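Local atomic coordinates of formylmethanofuran--tetrahydromethanopterin formyltransferase (Methanosarcina barkeri, PDB entry 1M5S), a protein that catalyses the reversible transfer of a formyl group from formylmethanofuran to tetrahydromethanopterin, an early step of methanogenesis from carbon dioxide. Residues A[181-186]-A[245-250]; A[267-270]-A[276-279]. All coordinates share one frame; numbering follows the deposited sequence.

Both contacts lie in the proximal lobe and pack a helix (in contact 2, its end and the next residue) against a strand through a single isoleucine, I247 in contact 1 and I277 in contact 2. Their strands, 243-251 and 274-278, each pair antiparallel with the long strand 147-170, and the two helices touch where T186 OG1 meets A267 CB at 3.3 Å. Each is apolar and buried, but contact 1 is the more central, about 9 Å between its centre and that of the chain against about 19 Å for contact 2. Contact 1 grips one terminal methyl tightly late in helix 173-187; contact 2 is more relaxed and sits where helix 254-268 ends and the chain turns back.

Contact 1 (A[181-186]-A[245-250]); sequences EAAVDT and YEIVIN
I247 reaches from strand 243-251 to A183 and V184 on helix 173-187, a helix-on-sheet packing in the proximal lobe, consistent with the alpha/beta sandwich of this protein. The backbones stay well apart, with 7.6 Å between V184 CA and I247 CA, and the side chain of I247 spans the gap. Its CG1 branch lies anti to the carbonyl carbon and the chain continues extended (chi2 -165°), which carries CD1 out to the helix. That one methyl does all the close touching. It meets CB of A183, whose CA-CB bond points at the strand, and also CG2 of V184, whose side chain slants across that of I247. The V184 methyl lies beside its own backbone N because CG1 takes the place anti to that nitrogen (chi1 168°). Behind this pair the helix is tied along its axis: T186 OG1 donates to A182 O at 2.6 Å, while T186 N reaches the same oxygen from the opposite face of the carbonyl plane. The surroundings continue the apolar layer, with F166 of strand 147-170 against A183 and I201 against V184. On another face the helix meets a neighbouring subunit, where A182 packs on A28 of that chain. The fit at the isoleucine tip is tighter than usual van der Waals contact, I247 CD1 standing 3.4 Å from A183 CB and 3.5 Å from V184 CG2.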
loop_
_atom_site.group_PDB
_atom_site.type_symbol
_atom_site.label_atom_id
_atom_site.label_comp_id
_atom_site.label_asym_id
_atom_site.label_seq_id
_atom_site.Cartn_x
_atom_site.Cartn_y
_atom_site.Cartn_z
ATOM N N GLU A 181 14.257 2.832 -7.040
ATOM C CA GLU A 181 12.877 2.407 -6.810
ATOM C C GLU A 181 12.198 2.019 -8.122
ATOM O O GLU A 181 11.570 0.960 -8.205
ATOM C CB GLU A 181 12.093 3.530 -6.124
ATOM C CG GLU A 181 10.638 3.209 -5.858
ATOM C CD GLU A 181 9.886 4.356 -5.216
ATOM O OE1 GLU A 181 10.534 5.280 -4.670
ATOM O OE2 GLU A 181 8.637 4.311 -5.228
ATOM N N ALA A 182 12.361 2.857 -9.147
ATOM C CA ALA A 182 11.799 2.587 -10.471
ATOM C C ALA A 182 12.396 1.315 -11.066
ATOM O O ALA A 182 11.669 0.487 -11.618
ATOM C CB ALA A 182 12.049 3.758 -11.400
ATOM N N ALA A 183 13.709 1.140 -10.909
ATOM C CA ALA A 183 14.389 -0.072 -11.380
ATOM C C ALA A 183 13.888 -1.341 -10.678
ATOM O O ALA A 183 13.599 -2.349 -11.330
ATOM C CB ALA A 183 15.897 0.073 -11.203
ATOM N N VAL A 184 13.721 -1.266 -9.358
ATOM C CA VAL A 184 13.224 -2.399 -8.581
ATOM C C VAL A 184 11.778 -2.780 -8.933
ATOM O O VAL A 184 11.455 -3.967 -9.037
ATOM C CB VAL A 184 13.350 -2.112 -7.073
ATOM C CG1 VAL A 184 12.566 -3.139 -6.249
ATOM C CG2 VAL A 184 14.814 -2.144 -6.688
ATOM N N ASP A 185 10.925 -1.780 -9.159
ATOM C CA ASP A 185 9.544 -2.029 -9.571
ATOM C C ASP A 185 9.519 -2.712 -10.932
ATOM O O ASP A 185 8.657 -3.545 -11.200
ATOM C CB ASP A 185 8.754 -0.718 -9.654
ATOM C CG ASP A 185 8.369 -0.168 -8.289
ATOM O OD1 ASP A 185 8.281 -0.940 -7.309
ATOM O OD2 ASP A 185 8.123 1.048 -8.195
ATOM N N THR A 186 10.440 -2.314 -11.804
ATOM C CA THR A 186 10.533 -2.884 -13.147
ATOM C C THR A 186 11.001 -4.336 -13.089
ATOM O O THR A 186 10.422 -5.211 -13.726
ATOM C CB THR A 186 11.518 -2.087 -14.010
ATOM O OG1 THR A 186 11.193 -0.698 -13.921
ATOM C CG2 THR A 186 11.435 -2.521 -15.461
ATOM N N TYR A 245 23.291 4.399 -5.230
ATOM C CA TYR A 245 22.589 3.194 -4.800
ATOM C C TYR A 245 22.928 2.065 -5.758
ATOM O O TYR A 245 23.177 2.297 -6.946
ATOM C CB TYR A 245 21.066 3.413 -4.772
ATOM C CG TYR A 245 20.590 4.214 -3.582
ATOM C CD1 TYR A 245 20.504 3.638 -2.313
ATOM C CD2 TYR A 245 20.278 5.565 -3.712
ATOM C CE1 TYR A 245 20.123 4.390 -1.206
ATOM C CE2 TYR A 245 19.907 6.322 -2.617
ATOM C CZ TYR A 245 19.834 5.731 -1.369
ATOM O OH TYR A 245 19.520 6.504 -0.286
ATOM N N GLU A 246 22.962 0.847 -5.227
ATOM C CA GLU A 246 23.204 -0.339 -6.029
ATOM C C GLU A 246 21.982 -1.252 -5.977
ATOM O O GLU A 246 21.273 -1.297 -4.971
ATOM C CB GLU A 246 24.437 -1.074 -5.503
ATOM C CG GLU A 246 24.650 -2.445 -6.117
ATOM C CD GLU A 246 25.799 -3.214 -5.481
ATOM O OE1 GLU A 246 26.279 -2.812 -4.395
ATOM O OE2 GLU A 246 26.214 -4.233 -6.081
ATOM N N ILE A 247 21.678 -1.888 -7.103
ATOM C CA ILE A 247 20.654 -2.919 -7.144
ATOM C C ILE A 247 21.324 -4.261 -7.424
ATOM O O ILE A 247 22.032 -4.402 -8.419
ATOM C CB ILE A 247 19.585 -2.595 -8.216
ATOM C CG1 ILE A 247 18.819 -1.333 -7.797
ATOM C CG2 ILE A 247 18.622 -3.767 -8.390
ATOM C CD1 ILE A 247 17.563 -1.107 -8.546
ATOM N N VAL A 248 21.275 -5.152 -6.431
ATOM C CA VAL A 248 21.757 -6.525 -6.581
ATOM C C VAL A 248 20.639 -7.437 -7.069
ATOM O O VAL A 248 19.516 -7.371 -6.580
ATOM C CB VAL A 248 22.313 -7.074 -5.251
ATOM C CG1 VAL A 248 22.752 -8.518 -5.422
ATOM C CG2 VAL A 248 23.484 -6.228 -4.791
ATOM N N ILE A 249 20.976 -8.305 -8.016
ATOM C CA ILE A 249 20.013 -9.147 -8.727
ATOM C C ILE A 249 20.489 -10.610 -8.679
ATOM O O ILE A 249 21.619 -10.910 -9.066
ATOM C CB ILE A 249 19.892 -8.704 -10.217
ATOM C CG1 ILE A 249 19.540 -7.218 -10.292
ATOM C CG2 ILE A 249 18.853 -9.537 -10.945
ATOM C CD1 ILE A 249 19.669 -6.614 -11.660
ATOM N N ASN A 250 19.693 -11.477 -8.056
ATOM C CA ASN A 250 19.879 -12.922 -8.168
ATOM C C ASN A 250 18.892 -13.439 -9.192
ATOM O O ASN A 250 17.867 -12.812 -9.439
ATOM C CB ASN A 250 19.630 -13.611 -6.829
ATOM C CG ASN A 250 20.661 -13.249 -5.786
ATOM O OD1 ASN A 250 21.495 -12.370 -6.000
ATOM N ND2 ASN A 250 20.605 -13.919 -4.642
#

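Contact 2 (A[267-270]-A[276-279]); sequences AAVT and KISA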
loop_
_atom_site.group_PDB
_atom_site.type_symbol
_atom_site.label_atom_id
_atom_site.label_comp_id
_atom_site.label_asym_id
_atom_site.label_seq_id
_atom_site.Cartn_x
_atom_site.Cartn_y
_atom_site.Cartn_z
ATOM N N ALA A 267 14.991 1.989 -16.794
ATOM C CA ALA A 267 14.030 2.672 -15.929
ATOM C C ALA A 267 14.722 3.705 -15.042
ATOM O O ALA A 267 14.214 4.809 -14.861
ATOM C CB ALA A 267 13.275 1.657 -15.075
ATOM N N ALA A 268 15.917 3.371 -14.559
ATOM C CA ALA A 268 16.704 4.288 -13.735
ATOM C C ALA A 268 17.073 5.591 -14.439
ATOM O O ALA A 268 17.056 6.656 -13.819
ATOM C CB ALA A 268 17.964 3.598 -13.235
ATOM N N VAL A 269 17.451 5.520 -15.713
ATOM C CA VAL A 269 17.887 6.732 -16.414
ATOM C C VAL A 269 16.743 7.651 -16.849
ATOM O O VAL A 269 16.986 8.688 -17.464
ATOM C CB VAL A 269 18.770 6.417 -17.666
ATOM C CG1 VAL A 269 19.966 5.571 -17.269
ATOM C CG2 VAL A 269 17.938 5.741 -18.751
ATOM N N THR A 270 15.505 7.279 -16.538
ATOM C CA THR A 270 14.369 8.157 -16.821
ATOM C C THR A 270 14.175 9.213 -15.736
ATOM O O THR A 270 13.435 10.173 -15.934
ATOM C CB THR A 270 13.049 7.361 -17.003
ATOM O OG1 THR A 270 12.711 6.679 -15.788
ATOM C CG2 THR A 270 13.190 6.347 -18.117
ATOM N N LYS A 276 25.195 8.815 -13.821
ATOM C CA LYS A 276 25.947 7.690 -14.360
ATOM C C LYS A 276 25.379 6.358 -13.883
ATOM O O LYS A 276 24.865 6.253 -12.766
ATOM C CB LYS A 276 27.417 7.796 -13.942
ATOM C CG LYS A 276 28.349 6.868 -14.712
ATOM C CD LYS A 276 29.511 6.401 -13.857
ATOM C CE LYS A 276 30.667 7.361 -13.917
ATOM N NZ LYS A 276 31.855 6.797 -13.225
ATOM N N ILE A 277 25.427 5.364 -14.764
ATOM C CA ILE A 277 25.201 3.973 -14.390
ATOM C C ILE A 277 26.544 3.252 -14.397
ATOM O O ILE A 277 27.288 3.317 -15.378
ATOM C CB ILE A 277 24.265 3.243 -15.394
ATOM C CG1 ILE A 277 22.884 3.914 -15.433
ATOM C CG2 ILE A 277 24.186 1.754 -15.048
ATOM C CD1 ILE A 277 22.121 3.869 -14.122
ATOM N N SER A 278 26.838 2.549 -13.312
ATOM C CA SER A 278 27.996 1.670 -13.273
ATOM C C SER A 278 27.591 0.277 -12.788
ATOM O O SER A 278 26.429 -0.110 -12.922
ATOM C CB SER A 278 29.074 2.259 -12.363
ATOM O OG SER A 278 30.307 1.588 -12.553
ATOM N N ALA A 279 28.574 -0.496 -12.328
ATOM C CA ALA A 279 28.366 -1.860 -11.833
ATOM C C ALA A 279 29.546 -2.281 -10.975
ATOM O O ALA A 279 30.650 -1.764 -11.129
ATOM C CB ALA A 279 28.206 -2.829 -12.987
#
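V269 and I277 are the nearest residues across the contact, where the chain leaves helix 254-268 and returns as strand 274-278, their CA atoms 8.1 Å apart and the connection between them short. The two side chains cross at about a right angle. V269 CG1 lies beside its own backbone N and comes up against the middle of the isoleucine chain, 3.8 Å from I277 CG1 and 4.2 Å from I277 CD1. I277 is bent at its second torsion (chi2 -63°), and its end methyl also approaches A268, with 4.3 Å between I277 CD1 and A268 CB. V6 of strand 6-8 touches both V269 and I277, while I168 of strand 147-170 packs on A268. The turn is held from within: A267 O accepts from T270 OG1 at 2.6 Å and from T270 N at 3.3 Å, the hydroxyl approaching only 15° from the carbonyl plane. V269 O in turn accepts from N4 ND2. The chemistry thus divides cleanly: the polar bonds fix the turn at the helix end, and the helix end meets the strand through hydrophobic burial and van der Waals contact of methyl and methylene groups at ordinary spacing.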